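Putative carbohydrate-active enzyme (Uncultured organism, PDB 5WH8) probably hydrolyses glycosidic bonds in cellulose or related glucans, this chain being the family 5 TIM-barrel domain of a larger, multi-modular secreted cellulase. Local coordinates at residues Thr52-Val55 with Asn59-Ile62; Gly73-Thr76 with Ser82-Asp85; Asn92-Cys97 with Ala134-Asp139; Cys147-Gly152 with Thr207-Ser212. One frame throughout, in Å; residues are numbered along the deposited sequence.

Contact 1 (Thr52-Val55 with Asn59-Ile62)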
# COMPACT_ATOMS: atom_id res chain seq x y z
N THR A 52 -2.31 -13.77 -10.23
CA THR A 52 -1.55 -15.02 -10.25
C THR A 52 -0.19 -14.80 -10.95
O THR A 52 0.84 -15.27 -10.46
CB THR A 52 -2.35 -16.17 -10.94
OG1 THR A 52 -3.48 -16.52 -10.14
CG2 THR A 52 -1.51 -17.42 -11.08
N ALA A 53 -0.17 -14.06 -12.06
CA ALA A 53 1.09 -13.74 -12.74
C ALA A 53 1.98 -12.88 -11.86
O ALA A 53 3.19 -13.09 -11.81
CB ALA A 53 0.82 -13.03 -14.09
N LEU A 54 1.40 -11.89 -11.17
CA LEU A 54 2.21 -11.07 -10.28
C LEU A 54 2.90 -11.91 -9.20
O LEU A 54 4.06 -11.67 -8.85
CB LEU A 54 1.35 -9.99 -9.63
CG LEU A 54 1.12 -8.75 -10.52
CD1 LEU A 54 0.01 -7.92 -9.94
CD2 LEU A 54 2.40 -7.95 -10.61
N VAL A 55 2.19 -12.87 -8.64
CA VAL A 55 2.76 -13.70 -7.58
C VAL A 55 3.76 -14.71 -8.11
O VAL A 55 4.90 -14.79 -7.63
CB VAL A 55 1.63 -14.40 -6.80
CG1 VAL A 55 2.19 -15.36 -5.74
CG2 VAL A 55 0.74 -13.36 -6.13
N ASN A 59 6.99 -12.34 -8.45
CA ASN A 59 7.43 -12.64 -7.09
C ASN A 59 7.02 -11.56 -6.07
O ASN A 59 7.75 -11.29 -5.11
CB ASN A 59 8.96 -12.82 -7.05
CG ASN A 59 9.44 -13.78 -8.11
OD1 ASN A 59 10.16 -13.41 -9.04
ND2 ASN A 59 9.04 -15.04 -7.98
N ILE A 60 5.84 -10.96 -6.23
CA ILE A 60 5.42 -9.93 -5.27
C ILE A 60 5.03 -10.56 -3.94
O ILE A 60 4.62 -11.73 -3.89
CB ILE A 60 4.22 -9.06 -5.76
CG1 ILE A 60 2.90 -9.83 -5.89
CG2 ILE A 60 4.59 -8.33 -7.07
CD1 ILE A 60 1.68 -8.92 -6.07
N ASP A 61 5.18 -9.78 -2.88
CA ASP A 61 4.80 -10.19 -1.52
C ASP A 61 3.47 -9.60 -1.09
O ASP A 61 2.87 -10.06 -0.11
CB ASP A 61 5.83 -9.73 -0.50
CG ASP A 61 7.22 -10.28 -0.76
OD1 ASP A 61 7.36 -11.51 -0.98
OD2 ASP A 61 8.16 -9.46 -0.71
N ILE A 62 3.04 -8.55 -1.79
CA ILE A 62 1.94 -7.69 -1.35
C ILE A 62 1.34 -6.96 -2.57
O ILE A 62 2.07 -6.60 -3.52
CB ILE A 62 2.45 -6.68 -0.27
CG1 ILE A 62 1.30 -5.82 0.28
CG2 ILE A 62 3.59 -5.83 -0.81
CD1 ILE A 62 1.71 -5.18 1.61
O HOH W 1 5.43 -14.15 -4.47
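Leu54 and Ile60 meet where the first barrel helix, 48-56, ends and the chain turns into strand 62-68, closing a helix-to-strand connection of the TIM barrel. Backbone bonds define the turn. Ile60 N donates to Leu54 O over 3.2 Å, and the line through the hydrogen is almost straight at 175°. The second link, from Asn59 N to Val55 O at 3.3 Å, is bent and weak. Asn59 is the residue that breaks the helical run, and its positive phi of 66° swings the chain back so that Ile60 can reach a carbonyl of the last helical turns. Asn59 CA also lies 3.4 Å from Val55 O, a C-H...O contact.

Apolar contacts lie beside these bonds. Ile60 carries its CG1 branch between its own backbone N and carbonyl carbon, and the branch runs back across the helix end, with CD1 3.7 Å from Leu54 CB. The Val55 and Ile60 side chains cross at about a right angle, Val55 CG2 lying 4.1 Å from Ile60 CG1. Met34 of strand 32-36 touches both Leu54 and Ile60, while Leu100 and Ile102 pack on Val55.

Water completes the link: one molecule donates to Val55 O and, over a short 2.6 Å, to Ile60 O.

Contact 2 (Gly73-Thr76 with Ser82-Asp85); sequences GGYT and SKDD. With EDO (1,2-ethanediol), chain J.
Lys83 lies across the Tyr75 ring, yet no direct hydrogen bond joins the two segments. The lysine opens helix 83-100, and its CA sits over one face of the ring. Lys83 CB lies 3.8 Å from Tyr75 CZ, and Lys83 CG lies 3.7 Å from Tyr75 CE1. The two side chains cross at about a right angle. The lysine, extended beyond CG, then runs past the tyrosine backbone, where CG comes within 3.4 Å of Tyr75 O. With chi1 at -173°, the Tyr75 ring points away from its own backbone N and lies against Lys83; its hydroxyl bonds to Asn87, one turn on, and Trp108 and Phe128 meet the ring edge-to-face.

At the far end of the lysine a water accepts from Lys83 NZ at 2.8 Å and donates to Thr76 O at 3.0 Å. The main charge partner of the ammonium group is Asp124, in a salt bridge.

The helix start is capped by Ser82, the N-cap residue, whose OG accepts from Asp85 N over 3.2 Å. In an ethanediol, probably from the crystallisation liquor, O2 donates to Asp84 O and O1 to Asp84 OD1, both at 2.6 Å; Asn87 ND2 also bonds to the molecule.

Lys83 thus divides its length by chemistry: CA lies over the ring face, CB and CG over its rim, and the outer methylenes run past the backbone, while the nitrogen is left to water and to Asp124. The loop and the first helical turn are joined by dispersion forces and one bridging water.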
# COMPACT_ATOMS: atom_id res chain seq x y z
N GLY A 73 -15.76 7.90 -11.16
CA GLY A 73 -15.90 6.53 -10.71
C GLY A 73 -15.40 6.25 -9.30
O GLY A 73 -15.37 5.09 -8.86
N GLY A 74 -15.00 7.30 -8.60
CA GLY A 74 -14.51 7.16 -7.24
C GLY A 74 -15.56 6.59 -6.31
O GLY A 74 -16.75 6.63 -6.64
N TYR A 75 -15.14 6.07 -5.16
CA TYR A 75 -16.04 5.40 -4.24
C TYR A 75 -17.20 6.30 -3.84
O TYR A 75 -18.32 5.81 -3.69
CB TYR A 75 -15.28 4.94 -3.00
CG TYR A 75 -16.09 4.08 -2.05
CD1 TYR A 75 -16.88 4.66 -1.08
CD2 TYR A 75 -16.00 2.70 -2.09
CE1 TYR A 75 -17.61 3.90 -0.19
CE2 TYR A 75 -16.71 1.92 -1.20
CZ TYR A 75 -17.51 2.53 -0.24
OH TYR A 75 -18.22 1.76 0.65
N THR A 76 -16.97 7.60 -3.70
CA THR A 76 -18.03 8.48 -3.19
C THR A 76 -19.01 8.94 -4.29
O THR A 76 -20.00 9.62 -3.98
CB THR A 76 -17.47 9.75 -2.52
OG1 THR A 76 -16.83 10.59 -3.49
CG2 THR A 76 -16.52 9.40 -1.39
N SER A 82 -22.25 1.17 -7.14
CA SER A 82 -22.76 1.60 -5.84
C SER A 82 -21.72 1.32 -4.75
O SER A 82 -20.91 0.42 -4.91
CB SER A 82 -24.08 0.88 -5.49
OG SER A 82 -23.80 -0.43 -5.05
N LYS A 83 -21.75 2.09 -3.66
CA LYS A 83 -20.79 1.93 -2.57
C LYS A 83 -20.72 0.51 -2.01
O LYS A 83 -19.63 -0.04 -1.80
CB LYS A 83 -21.11 2.94 -1.46
CG LYS A 83 -20.88 4.38 -1.91
CD LYS A 83 -21.39 5.41 -0.93
CE LYS A 83 -21.33 6.80 -1.57
NZ LYS A 83 -21.85 7.88 -0.67
N ASP A 84 -21.87 -0.13 -1.78
CA ASP A 84 -21.86 -1.49 -1.24
C ASP A 84 -21.39 -2.51 -2.27
O ASP A 84 -20.76 -3.51 -1.92
CB ASP A 84 -23.25 -1.87 -0.71
CG ASP A 84 -23.59 -1.18 0.59
OD1 ASP A 84 -22.98 -1.55 1.62
OD2 ASP A 84 -24.46 -0.27 0.60
N ASP A 85 -21.69 -2.29 -3.55
CA ASP A 85 -21.15 -3.17 -4.59
C ASP A 85 -19.63 -2.97 -4.78
O ASP A 85 -18.93 -3.91 -5.13
CB ASP A 85 -21.85 -2.95 -5.91
CG ASP A 85 -23.28 -3.45 -5.90
OD1 ASP A 85 -23.54 -4.49 -5.25
OD2 ASP A 85 -24.14 -2.82 -6.55
C1 EDO J . -21.78 -4.67 1.97
O1 EDO J . -21.12 -3.40 1.90
C2 EDO J . -21.14 -5.69 1.04
O2 EDO J . -21.47 -5.40 -0.32
O HOH W 2 -21.20 10.47 -1.37

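Contact 3 (Asn92-Cys97 with Ala134-Asp139); sequences NMVDIC and AKHKDD
His136 ND1 donates to Asp139 OD2 in a short bond of 2.6 Å, and both residues turn toward Val94 on helix 83-100. The bond is nearly straight, 168° at the hydrogen, and the acceptor lies in the plane of the imidazole, met nearly along its C-O axis. A type I turn from His136 to Asp139 brings the partners together, closed by Asp139 N donating to His136 O at 3.0 Å. On the other side of the ring NE2 is hydrogen-bonded to Asp91 OD1. Two carboxylates thus fix the rotation of the ring, and such surroundings would be expected to raise its affinity for a second proton.

Against this polar pair packs a single valine. Val94 sets CG1 anti to its backbone N (chi1 174°), and this methyl group comes obliquely to the ring, 3.7 Å from both His136 CE1 and His136 ND1. The same methyl group lies 4.0 Å from Asp139 OD2, so it packs beside the histidine-carboxylate bond. The valine and histidine side chains approach from opposite directions, spanning 8.8 Å between the CA atoms of Val94 and His136. One ring face also carries CG of the preceding Lys135, 3.7 Å above the plane and toward the rim.

The contact joins helix 83-100 to the turn that follows helix 122-135, two successive helices outside the barrel wall. Beneath them Val94 rests on Leu65, Cys104, Ile106 and Val142 of three adjacent strands, and His136 on Ile106 and Tyr144.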
# COMPACT_ATOMS: atom_id res chain seq x y z
N ASN A 92 -13.73 -9.35 -3.16
CA ASN A 92 -13.29 -10.36 -4.13
C ASN A 92 -11.77 -10.30 -4.34
O ASN A 92 -11.10 -11.33 -4.38
CB ASN A 92 -13.99 -10.18 -5.49
CG ASN A 92 -15.48 -10.53 -5.45
OD1 ASN A 92 -15.98 -11.13 -4.50
ND2 ASN A 92 -16.18 -10.17 -6.52
N MET A 93 -11.23 -9.09 -4.47
CA MET A 93 -9.78 -8.93 -4.66
C MET A 93 -9.01 -9.38 -3.41
O MET A 93 -7.96 -10.01 -3.52
CB MET A 93 -9.43 -7.48 -4.97
CG MET A 93 -10.02 -6.94 -6.25
SD MET A 93 -9.66 -7.94 -7.70
CE MET A 93 -7.89 -8.06 -7.63
N VAL A 94 -9.53 -9.06 -2.23
CA VAL A 94 -8.91 -9.52 -0.97
C VAL A 94 -8.86 -11.06 -0.92
O VAL A 94 -7.87 -11.65 -0.49
CB VAL A 94 -9.66 -8.94 0.26
CG1 VAL A 94 -9.12 -9.54 1.56
CG2 VAL A 94 -9.56 -7.42 0.26
N ASP A 95 -9.93 -11.71 -1.38
CA ASP A 95 -9.98 -13.17 -1.38
C ASP A 95 -8.98 -13.77 -2.39
O ASP A 95 -8.37 -14.81 -2.11
CB ASP A 95 -11.39 -13.66 -1.69
CG ASP A 95 -12.40 -13.34 -0.59
OD1 ASP A 95 -12.01 -13.23 0.60
OD2 ASP A 95 -13.60 -13.23 -0.92
N ILE A 96 -8.82 -13.13 -3.55
CA ILE A 96 -7.83 -13.60 -4.53
C ILE A 96 -6.44 -13.53 -3.90
O ILE A 96 -5.67 -14.48 -3.99
CB ILE A 96 -7.87 -12.79 -5.84
CG1 ILE A 96 -9.14 -13.17 -6.62
CG2 ILE A 96 -6.65 -13.04 -6.72
CD1 ILE A 96 -9.52 -12.14 -7.66
N CYS A 97 -6.13 -12.43 -3.19
CA CYS A 97 -4.83 -12.35 -2.51
C CYS A 97 -4.67 -13.45 -1.47
O CYS A 97 -3.58 -14.00 -1.32
CB CYS A 97 -4.64 -10.99 -1.85
SG CYS A 97 -4.42 -9.62 -3.05
N ALA A 134 -15.01 -5.33 10.04
CA ALA A 134 -15.88 -6.44 10.44
C ALA A 134 -15.75 -7.63 9.47
O ALA A 134 -15.63 -8.77 9.88
CB ALA A 134 -17.33 -5.99 10.52
N LYS A 135 -15.74 -7.35 8.17
CA LYS A 135 -15.69 -8.40 7.16
C LYS A 135 -14.37 -9.14 7.16
O LYS A 135 -14.33 -10.35 6.96
CB LYS A 135 -15.96 -7.81 5.77
CG LYS A 135 -15.97 -8.80 4.61
CD LYS A 135 -17.16 -9.77 4.70
CE LYS A 135 -17.38 -10.50 3.38
NZ LYS A 135 -16.20 -11.31 2.99
N HIS A 136 -13.28 -8.41 7.41
CA HIS A 136 -11.94 -8.99 7.26
C HIS A 136 -11.21 -9.20 8.57
O HIS A 136 -10.00 -9.44 8.58
CB HIS A 136 -11.13 -8.12 6.29
CG HIS A 136 -11.73 -8.09 4.92
ND1 HIS A 136 -11.79 -9.21 4.12
CD2 HIS A 136 -12.38 -7.12 4.26
CE1 HIS A 136 -12.43 -8.91 3.00
NE2 HIS A 136 -12.81 -7.65 3.07
N LYS A 137 -11.95 -9.19 9.69
CA LYS A 137 -11.34 -9.46 11.00
C LYS A 137 -10.48 -10.71 11.02
O LYS A 137 -9.38 -10.72 11.59
CB LYS A 137 -12.44 -9.61 12.09
CG LYS A 137 -11.89 -10.12 13.44
CD LYS A 137 -12.99 -10.42 14.46
CE LYS A 137 -12.38 -10.90 15.79
NZ LYS A 137 -13.39 -11.41 16.75
N ASP A 138 -10.99 -11.78 10.43
CA ASP A 138 -10.32 -13.08 10.52
C ASP A 138 -9.35 -13.30 9.37
O ASP A 138 -8.79 -14.39 9.23
CB ASP A 138 -11.36 -14.19 10.57
CG ASP A 138 -12.22 -14.14 11.83
OD1 ASP A 138 -11.72 -13.71 12.89
OD2 ASP A 138 -13.39 -14.52 11.75
N ASP A 139 -9.17 -12.28 8.53
CA ASP A 139 -8.17 -12.33 7.45
C ASP A 139 -6.81 -11.81 7.95
O ASP A 139 -6.65 -10.60 8.20
CB ASP A 139 -8.64 -11.49 6.25
CG ASP A 139 -9.81 -12.11 5.51
OD1 ASP A 139 -10.02 -13.34 5.58
OD2 ASP A 139 -10.52 -11.37 4.82

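Contact 4 (Cys147-Gly152 with Thr207-Ser212); sequences CNEPNG and TLHFYS
Glu149 and His209 cross obliquely, the carboxylate turned 59° from the imidazole plane, yet the hydrogen bond between them lies close to that plane. His209 ND1 donates to Glu149 OE2 over 2.6 Å, almost straight. Glu149 OE2 accepts through its anti lone pair, the one directed away from the other carboxylate oxygen. Glu149 reaches the ring because its CG is anti to the carbonyl carbon (chi1 -75°) and the rest of the chain is extended; on the way CG passes 3.3 Å from His209 ND1.

Asn148 takes the neighbouring edge of the ring. Its side chain crosses that of the histidine at about a right angle, with amide and ring planes 42° apart, and OD1 lies near the ring plane, 3.0 Å from His209 CE1. That oxygen has its hydrogen bond from Arg64, while ND2 is tied to Val110 O. Farther along, a water lies 2.9 Å from Asn148 O and 2.8 Å from Thr207 OG1, linking the two segments. Behind the glutamate, Asn151 ND2 donates back to Glu149 O over 2.9 Å.

Asn148-Glu149-Pro150 is the Asn-Glu-Pro motif after the fourth barrel strand, whose glutamate is the general acid/base in family 5 enzymes; Glu149 probably has that role, with Glu237 on strand 233-239 in the place of the nucleophile. His209, held on its other nitrogen by Thr236, would then be a second-shell group that fixes the position of the Glu149 carboxylate.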
# COMPACT_ATOMS: atom_id res chain seq x y z
N CYS A 147 -5.93 6.60 4.78
CA CYS A 147 -5.95 7.84 3.95
C CYS A 147 -4.64 8.05 3.16
O CYS A 147 -3.69 8.64 3.65
CB CYS A 147 -6.22 9.09 4.82
SG CYS A 147 -5.18 9.29 6.29
N ASN A 148 -4.65 7.60 1.91
CA ASN A 148 -3.48 7.66 1.01
C ASN A 148 -2.52 8.87 1.15
O ASN A 148 -1.37 8.72 1.63
CB ASN A 148 -4.03 7.60 -0.43
CG ASN A 148 -2.98 7.86 -1.50
OD1 ASN A 148 -1.93 7.22 -1.52
ND2 ASN A 148 -3.27 8.78 -2.41
N GLU A 149 -2.96 10.04 0.68
CA GLU A 149 -2.13 11.26 0.63
C GLU A 149 -2.89 12.50 1.08
O GLU A 149 -3.44 13.24 0.25
CB GLU A 149 -1.57 11.51 -0.78
CG GLU A 149 -0.42 10.55 -1.12
CD GLU A 149 0.15 10.77 -2.50
OE1 GLU A 149 -0.32 11.67 -3.24
OE2 GLU A 149 1.11 10.05 -2.88
N PRO A 150 -2.94 12.76 2.40
CA PRO A 150 -3.41 14.06 2.87
C PRO A 150 -2.59 15.16 2.19
O PRO A 150 -1.39 14.99 2.03
CB PRO A 150 -3.16 14.00 4.39
CG PRO A 150 -3.16 12.54 4.71
CD PRO A 150 -2.48 11.91 3.51
N ASN A 151 -3.23 16.23 1.77
CA ASN A 151 -2.52 17.31 1.10
C ASN A 151 -3.33 18.59 1.09
O ASN A 151 -4.55 18.59 1.23
CB ASN A 151 -2.13 16.92 -0.34
CG ASN A 151 -3.32 16.79 -1.28
OD1 ASN A 151 -3.71 17.75 -1.96
ND2 ASN A 151 -3.90 15.58 -1.34
N GLY A 152 -2.58 19.69 0.94
CA GLY A 152 -3.10 21.04 1.00
C GLY A 152 -2.36 21.79 2.09
O GLY A 152 -1.94 21.19 3.08
N THR A 207 2.78 6.39 6.68
CA THR A 207 3.05 6.40 5.25
C THR A 207 4.13 7.38 4.82
O THR A 207 4.12 8.56 5.20
CB THR A 207 1.78 6.76 4.51
OG1 THR A 207 0.72 5.95 5.01
CG2 THR A 207 1.92 6.58 3.02
N LEU A 208 5.05 6.88 4.00
CA LEU A 208 6.02 7.69 3.28
C LEU A 208 5.86 7.41 1.77
O LEU A 208 5.88 6.26 1.35
CB LEU A 208 7.45 7.33 3.73
CG LEU A 208 8.59 8.05 3.01
CD1 LEU A 208 8.58 9.56 3.34
CD2 LEU A 208 9.94 7.37 3.33
N HIS A 209 5.68 8.46 0.97
CA HIS A 209 5.59 8.33 -0.49
C HIS A 209 6.71 9.14 -1.16
O HIS A 209 6.94 10.30 -0.80
CB HIS A 209 4.26 8.81 -1.04
CG HIS A 209 3.11 7.88 -0.78
ND1 HIS A 209 1.84 8.14 -1.24
CD2 HIS A 209 3.04 6.70 -0.13
CE1 HIS A 209 1.03 7.17 -0.87
NE2 HIS A 209 1.73 6.28 -0.18
N PHE A 210 7.39 8.52 -2.12
CA PHE A 210 8.41 9.24 -2.89
C PHE A 210 8.33 8.91 -4.36
O PHE A 210 7.86 7.84 -4.72
CB PHE A 210 9.84 8.95 -2.36
CG PHE A 210 10.38 7.58 -2.72
CD1 PHE A 210 11.04 7.39 -3.93
CD2 PHE A 210 10.29 6.50 -1.86
CE1 PHE A 210 11.53 6.15 -4.31
CE2 PHE A 210 10.79 5.25 -2.25
CZ PHE A 210 11.42 5.10 -3.47
N TYR A 211 8.83 9.83 -5.17
CA TYR A 211 8.95 9.66 -6.61
C TYR A 211 10.40 10.05 -6.97
O TYR A 211 10.84 11.16 -6.67
CB TYR A 211 7.88 10.48 -7.36
CG TYR A 211 6.57 9.73 -7.43
CD1 TYR A 211 5.73 9.66 -6.33
CD2 TYR A 211 6.23 9.03 -8.57
CE1 TYR A 211 4.55 8.91 -6.36
CE2 TYR A 211 5.07 8.28 -8.63
CZ TYR A 211 4.23 8.23 -7.53
OH TYR A 211 3.10 7.45 -7.61
N SER A 212 11.13 9.13 -7.58
CA SER A 212 12.59 9.27 -7.67
C SER A 212 13.03 10.41 -8.61
O SER A 212 14.19 10.83 -8.55
CB SER A 212 13.23 7.94 -8.09
OG SER A 212 12.95 7.60 -9.41
O HOH W 3 -1.44 6.39 3.30

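The four contacts follow one another along the chain, and all belong to one closed eight-stranded barrel and its surrounding helices and loops. Contact 4, between the loop after the fourth strand and the C-terminal part of the sixth, includes the probable catalytic Glu149, with an ethanediol about 4 Å from its side chain. The other three lie in helices and loops that connect the strands, and none touches it: nearest atoms are about 12 Å away for contacts 1 and 2 and about 15 Å for contact 3. Contacts 2 and 3 share helix 83-100, with centres about 18 Å apart. Contact 1 comes closest to contact 3, about 6 Å between nearest atoms, and both lie across the chain's centre from contact 4.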